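Side-chain contacts in catechol O-methyltransferase (Mycobacterium tuberculosis, PDB 6JCL), which transfers a methyl group from S-adenosyl-L-methionine to a hydroxyl of catechol-like compounds, using a divalent metal cation: residues 53-58 with 133-138; 62-67 with 76-81. All coordinates share one frame; numbering follows the deposited sequence.

Overall arrangement
Both contacts lie on one face of the Rossmann-like sheet of a class I methyltransferase, their centres about 6 Å apart. Contact 1 sets helix 46-58 against strand 133-138; contact 2, nested within the chain loop closed by contact 1, sets helix 73-82 against the neighbouring parallel strand 63-67. The strands are joined by backbone pairs such as Phe137 N to Leu65 O at 2.8 Å, and the apolar layer runs on from Leu135 CD2 to Leu78 CD2, 3.8 Å apart. Proximity to the cofactor differs: the side chain of Leu135 is about 12 Å from S-adenosyl-L-homocysteine, that of Glu66 about 4 Å. Phe137, next along that face, touches the ligand.

Contact 1 (53-58 with 133-138); sequences CLLAGA and FDLVFI
Leu135 meets Leu55 and Ala56 where helix 46-58 lies against the central parallel strands of a Rossmann-like methyltransferase sheet, a worked example of how one branched side chain can serve a whole helix-strand contact. The chain of Leu135 leaves the strand toward the helix, and toward 53-58 its first atoms act as a stem: Leu135 CB is 5.5 Å from Ala56 CB, and Leu135 CG is still 5.1 Å from that same methyl. With CG anti to the backbone N (chi1 170°), the fork is carried to the helix and its two methyls diverge to separate residues. Leu135 CD2 reaches Ala56, 3.7 Å from its CB and 3.8 Å from its CA, so it rests on the backbone as well as on the methyl. The small side chain of Ala56 is consistent with the close approach here, Ala56 CA and Leu135 CA being 6.9 Å apart. No hydrogen bond crosses between the segments; the fit is wholly apolar and buried.

Around this point, Leu135 also touches Leu78 and Val161, while Leu55 continues onto Val161 and Val163 of strand 160-165. The other face of strand 133-138 is served by helix 145-155, against which Val136 and Ile138 pack. Farther round helix 46-58, Leu54 and Ala58 pack on Asp199 and Val161 of the second subunit, so the same helix serves both the core and the dimer interface. The remaining branch of Leu135 makes the looser touch, CD1 lying 4.2 Å from Leu55 CD2.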
loop_
_atom_site.group_PDB
_atom_site.type_symbol
_atom_site.label_atom_id
_atom_site.label_comp_id
_atom_site.label_asym_id
_atom_site.label_seq_id
_atom_site.Cartn_x
_atom_site.Cartn_y
_atom_site.Cartn_z
ATOM N N CYS A 53 1.258 -3.974 -8.909
ATOM C CA CYS A 53 2.497 -4.337 -9.593
ATOM C C CYS A 53 3.715 -4.174 -8.676
ATOM O O CYS A 53 4.559 -5.078 -8.557
ATOM C CB CYS A 53 2.628 -3.460 -10.840
ATOM S SG CYS A 53 4.158 -3.628 -11.734
ATOM N N LEU A 54 3.821 -3.023 -8.010
ATOM C CA LEU A 54 4.981 -2.763 -7.163
ATOM C C LEU A 54 4.979 -3.635 -5.912
ATOM O O LEU A 54 6.052 -3.991 -5.404
ATOM C CB LEU A 54 5.016 -1.282 -6.796
ATOM C CG LEU A 54 5.224 -0.349 -8.005
ATOM C CD1 LEU A 54 5.211 1.122 -7.541
ATOM C CD2 LEU A 54 6.504 -0.622 -8.777
ATOM N N LEU A 55 3.795 -3.970 -5.406
ATOM C CA LEU A 55 3.693 -4.875 -4.265
ATOM C C LEU A 55 4.205 -6.260 -4.633
ATOM O O LEU A 55 5.015 -6.852 -3.909
ATOM C CB LEU A 55 2.239 -4.935 -3.802
ATOM C CG LEU A 55 1.912 -5.838 -2.623
ATOM C CD1 LEU A 55 2.792 -5.466 -1.430
ATOM C CD2 LEU A 55 0.409 -5.719 -2.266
ATOM N N ALA A 56 3.762 -6.786 -5.782
ATOM C CA ALA A 56 4.290 -8.071 -6.252
ATOM C C ALA A 56 5.802 -8.002 -6.463
ATOM O O ALA A 56 6.534 -8.932 -6.105
ATOM C CB ALA A 56 3.593 -8.487 -7.555
ATOM N N GLY A 57 6.297 -6.893 -7.028
ATOM C CA GLY A 57 7.735 -6.757 -7.214
ATOM C C GLY A 57 8.485 -6.652 -5.897
ATOM O O GLY A 57 9.567 -7.221 -5.737
ATOM N N ALA A 58 7.903 -5.949 -4.928
ATOM C CA ALA A 58 8.562 -5.747 -3.641
ATOM C C ALA A 58 8.775 -7.065 -2.907
ATOM O O ALA A 58 9.810 -7.255 -2.257
ATOM C CB ALA A 58 7.737 -4.796 -2.771
ATOM N N PHE A 133 0.888 -19.731 -3.024
ATOM C CA PHE A 133 0.878 -18.382 -3.561
ATOM C C PHE A 133 1.568 -17.403 -2.618
ATOM O O PHE A 133 1.484 -17.532 -1.393
ATOM C CB PHE A 133 -0.567 -17.947 -3.843
ATOM C CG PHE A 133 -1.203 -18.729 -4.949
ATOM C CD1 PHE A 133 -0.881 -18.468 -6.273
ATOM C CD2 PHE A 133 -2.103 -19.758 -4.666
ATOM C CE1 PHE A 133 -1.453 -19.207 -7.300
ATOM C CE2 PHE A 133 -2.668 -20.498 -5.687
ATOM C CZ PHE A 133 -2.338 -20.235 -7.000
ATOM N N ASP A 134 2.252 -16.430 -3.207
ATOM C CA ASP A 134 2.922 -15.339 -2.503
ATOM C C ASP A 134 2.015 -14.133 -2.313
ATOM O O ASP A 134 2.218 -13.344 -1.381
ATOM C CB ASP A 134 4.173 -14.899 -3.277
ATOM C CG ASP A 134 5.130 -16.053 -3.543
ATOM O OD1 ASP A 134 5.528 -16.727 -2.564
ATOM O OD2 ASP A 134 5.489 -16.292 -4.722
ATOM N N LEU A 135 1.031 -13.966 -3.192
ATOM C CA LEU A 135 0.191 -12.781 -3.217
ATOM C C LEU A 135 -1.175 -13.188 -3.734
ATOM O O LEU A 135 -1.261 -13.915 -4.729
ATOM C CB LEU A 135 0.832 -11.714 -4.116
ATOM C CG LEU A 135 0.010 -10.479 -4.475
ATOM C CD1 LEU A 135 -0.390 -9.767 -3.225
ATOM C CD2 LEU A 135 0.878 -9.575 -5.355
ATOM N N VAL A 136 -2.236 -12.766 -3.043
ATOM C CA VAL A 136 -3.599 -13.061 -3.464
ATOM C C VAL A 136 -4.346 -11.746 -3.543
ATOM O O VAL A 136 -4.358 -10.984 -2.569
ATOM C CB VAL A 136 -4.321 -14.019 -2.498
ATOM C CG1 VAL A 136 -5.694 -14.460 -3.079
ATOM C CG2 VAL A 136 -3.444 -15.212 -2.186
ATOM N N PHE A 137 -4.950 -11.472 -4.699
ATOM C CA PHE A 137 -5.773 -10.274 -4.890
ATOM C C PHE A 137 -7.217 -10.716 -5.033
ATOM O O PHE A 137 -7.547 -11.458 -5.962
ATOM C CB PHE A 137 -5.326 -9.496 -6.129
ATOM C CG PHE A 137 -6.142 -8.258 -6.406
ATOM C CD1 PHE A 137 -6.441 -7.353 -5.393
ATOM C CD2 PHE A 137 -6.616 -8.005 -7.686
ATOM C CE1 PHE A 137 -7.218 -6.185 -5.664
ATOM C CE2 PHE A 137 -7.380 -6.861 -7.967
ATOM C CZ PHE A 137 -7.687 -5.948 -6.946
ATOM N N ILE A 138 -8.085 -10.264 -4.122
ATOM C CA ILE A 138 -9.461 -10.748 -4.062
ATOM C C ILE A 138 -10.371 -9.626 -4.546
ATOM O O ILE A 138 -10.500 -8.581 -3.889
ATOM C CB ILE A 138 -9.833 -11.219 -2.649
ATOM C CG1 ILE A 138 -8.881 -12.351 -2.217
ATOM C CG2 ILE A 138 -11.303 -11.684 -2.601
ATOM C CD1 ILE A 138 -9.207 -12.976 -0.858
#

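Contact 2 (62-67 with 76-81)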
loop_
_atom_site.group_PDB
_atom_site.type_symbol
_atom_site.label_atom_id
_atom_site.label_comp_id
_atom_site.label_asym_id
_atom_site.label_seq_id
_atom_site.Cartn_x
_atom_site.Cartn_y
_atom_site.Cartn_z
ATOM N N ARG A 62 6.420 -14.890 -7.042
ATOM C CA ARG A 62 6.531 -15.734 -8.220
ATOM C C ARG A 62 5.267 -16.536 -8.508
ATOM O O ARG A 62 5.132 -17.071 -9.617
ATOM C CB ARG A 62 7.733 -16.679 -8.095
ATOM C CG ARG A 62 9.090 -15.976 -8.270
ATOM C CD ARG A 62 9.239 -15.370 -9.676
ATOM N NE ARG A 62 10.502 -14.651 -9.871
ATOM C CZ ARG A 62 11.662 -15.226 -10.186
ATOM N NH1 ARG A 62 11.744 -16.543 -10.345
ATOM N NH2 ARG A 62 12.750 -14.480 -10.345
ATOM N N ARG A 63 4.342 -16.633 -7.556
ATOM C CA ARG A 63 3.046 -17.250 -7.786
ATOM C C ARG A 63 1.987 -16.329 -7.213
ATOM O O ARG A 63 1.992 -16.056 -6.008
ATOM C CB ARG A 63 2.958 -18.624 -7.133
ATOM C CG ARG A 63 3.827 -19.674 -7.809
ATOM C CD ARG A 63 4.329 -20.695 -6.803
ATOM N NE ARG A 63 5.540 -21.355 -7.280
ATOM C CZ ARG A 63 5.542 -22.480 -7.986
ATOM N NH1 ARG A 63 6.691 -23.017 -8.384
ATOM N NH2 ARG A 63 4.392 -23.069 -8.293
ATOM N N VAL A 64 1.106 -15.841 -8.074
ATOM C CA VAL A 64 0.081 -14.873 -7.707
ATOM C C VAL A 64 -1.281 -15.466 -8.027
ATOM O O VAL A 64 -1.456 -16.098 -9.074
ATOM C CB VAL A 64 0.273 -13.530 -8.439
ATOM C CG1 VAL A 64 -0.796 -12.516 -7.986
ATOM C CG2 VAL A 64 1.689 -13.005 -8.200
ATOM N N LEU A 65 -2.226 -15.305 -7.108
ATOM C CA LEU A 65 -3.607 -15.729 -7.305
ATOM C C LEU A 65 -4.490 -14.488 -7.347
ATOM O O LEU A 65 -4.402 -13.632 -6.465
ATOM C CB LEU A 65 -4.066 -16.672 -6.190
ATOM C CG LEU A 65 -5.564 -17.015 -6.157
ATOM C CD1 LEU A 65 -5.978 -17.788 -7.426
ATOM C CD2 LEU A 65 -5.868 -17.843 -4.914
ATOM N N GLU A 66 -5.300 -14.368 -8.387
ATOM C CA GLU A 66 -6.280 -13.293 -8.482
ATOM C C GLU A 66 -7.674 -13.888 -8.646
ATOM O O GLU A 66 -7.874 -14.851 -9.400
ATOM C CB GLU A 66 -5.973 -12.357 -9.636
ATOM C CG GLU A 66 -7.100 -11.348 -9.908
ATOM C CD GLU A 66 -6.729 -10.446 -11.064
ATOM O OE1 GLU A 66 -6.714 -10.956 -12.207
ATOM O OE2 GLU A 66 -6.411 -9.254 -10.827
ATOM N N ILE A 67 -8.629 -13.339 -7.909
ATOM C CA ILE A 67 -10.014 -13.786 -7.993
ATOM C C ILE A 67 -10.825 -12.605 -8.522
ATOM O O ILE A 67 -10.995 -11.596 -7.825
ATOM C CB ILE A 67 -10.532 -14.285 -6.637
ATOM C CG1 ILE A 67 -9.490 -15.235 -6.014
ATOM C CG2 ILE A 67 -11.846 -15.029 -6.811
ATOM C CD1 ILE A 67 -9.910 -15.838 -4.665
ATOM N N ILE A 76 -2.819 -7.737 -15.657
ATOM C CA ILE A 76 -1.639 -7.277 -16.376
ATOM C C ILE A 76 -0.632 -6.677 -15.403
ATOM O O ILE A 76 0.566 -6.974 -15.464
ATOM C CB ILE A 76 -2.039 -6.261 -17.468
ATOM C CG1 ILE A 76 -2.727 -6.972 -18.646
ATOM C CG2 ILE A 76 -0.814 -5.483 -17.941
ATOM C CD1 ILE A 76 -3.482 -6.012 -19.616
ATOM N N TRP A 77 -1.108 -5.820 -14.493
ATOM C CA TRP A 77 -0.234 -5.196 -13.503
ATOM C C TRP A 77 0.402 -6.233 -12.582
ATOM O O TRP A 77 1.600 -6.155 -12.271
ATOM C CB TRP A 77 -1.041 -4.194 -12.685
ATOM C CG TRP A 77 -1.333 -2.879 -13.373
ATOM C CD1 TRP A 77 -2.562 -2.403 -13.754
ATOM C CD2 TRP A 77 -0.382 -1.852 -13.709
ATOM N NE1 TRP A 77 -2.429 -1.135 -14.299
ATOM C CE2 TRP A 77 -1.109 -0.772 -14.265
ATOM C CE3 TRP A 77 1.007 -1.732 -13.567
ATOM C CZ2 TRP A 77 -0.490 0.405 -14.701
ATOM C CZ3 TRP A 77 1.630 -0.557 -14.014
ATOM C CH2 TRP A 77 0.875 0.490 -14.582
ATOM N N LEU A 78 -0.380 -7.215 -12.134
ATOM C CA LEU A 78 0.191 -8.260 -11.288
ATOM C C LEU A 78 1.252 -9.044 -12.044
ATOM O O LEU A 78 2.328 -9.330 -11.504
ATOM C CB LEU A 78 -0.911 -9.201 -10.797
ATOM C CG LEU A 78 -1.803 -8.569 -9.740
ATOM C CD1 LEU A 78 -3.057 -9.431 -9.536
ATOM C CD2 LEU A 78 -1.016 -8.404 -8.443
ATOM N N ALA A 79 0.987 -9.348 -13.321
ATOM C CA ALA A 79 1.938 -10.126 -14.115
ATOM C C ALA A 79 3.208 -9.332 -14.370
ATOM O O ALA A 79 4.307 -9.889 -14.370
ATOM C CB ALA A 79 1.306 -10.564 -15.432
ATOM N N ARG A 80 3.071 -8.021 -14.562
ATOM C CA ARG A 80 4.243 -7.170 -14.686
ATOM C C ARG A 80 5.095 -7.227 -13.430
ATOM O O ARG A 80 6.333 -7.296 -13.510
ATOM C CB ARG A 80 3.793 -5.736 -14.963
ATOM C CG ARG A 80 3.348 -5.511 -16.395
ATOM C CD ARG A 80 2.661 -4.147 -16.492
ATOM N NE ARG A 80 2.423 -3.794 -17.882
ATOM C CZ ARG A 80 1.827 -2.676 -18.285
ATOM N NH1 ARG A 80 1.674 -2.453 -19.585
ATOM N NH2 ARG A 80 1.379 -1.791 -17.392
ATOM N N GLY A 81 4.452 -7.199 -12.259
ATOM C CA GLY A 81 5.195 -7.210 -11.013
ATOM C C GLY A 81 5.834 -8.551 -10.714
ATOM O O GLY A 81 6.912 -8.604 -10.119
#
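Leu78 projects from helix 73-82 onto Val64 and Glu66 of strand 63-67, the first two elements of a beta-alpha-beta unit in the Rossmann-like fold. It illustrates how a single leucine can bridge two strand residues of unlike character that share a face of the sheet.

The apolar part is a meeting of methyls. Val64 CG1 lies 4.1 Å from both Leu78 CD1 and Leu78 CD2, so it faces the fork of the leucine rather than one prong.

The second kind of contact sets hydrocarbon beside carboxylate. Glu66, extended beyond CG (chi2 180°), crosses the leucine at an angle, its CB 4.1 Å from Leu78 CD1. Leu78 gives it no polar partner, so this is van der Waals contact alone.

The hydrogen bonds of Glu66 lie just beyond the segments and satisfy its buried carboxylate oxygens. Its OE2 pairs with Ser74 OG, while OE1 pairs with Thr75 OG1 and Thr90 OG1; three hydroxyls thus fix how the carboxylate is turned. Two of them belong to the first turn of helix 73-82, whose start would be expected to favour a negative charge. Glu66 is predicted to bind S-adenosyl-L-methionine. Within this contact, the closest approach is made by its OE2, 3.6 Å from Leu78 CD1.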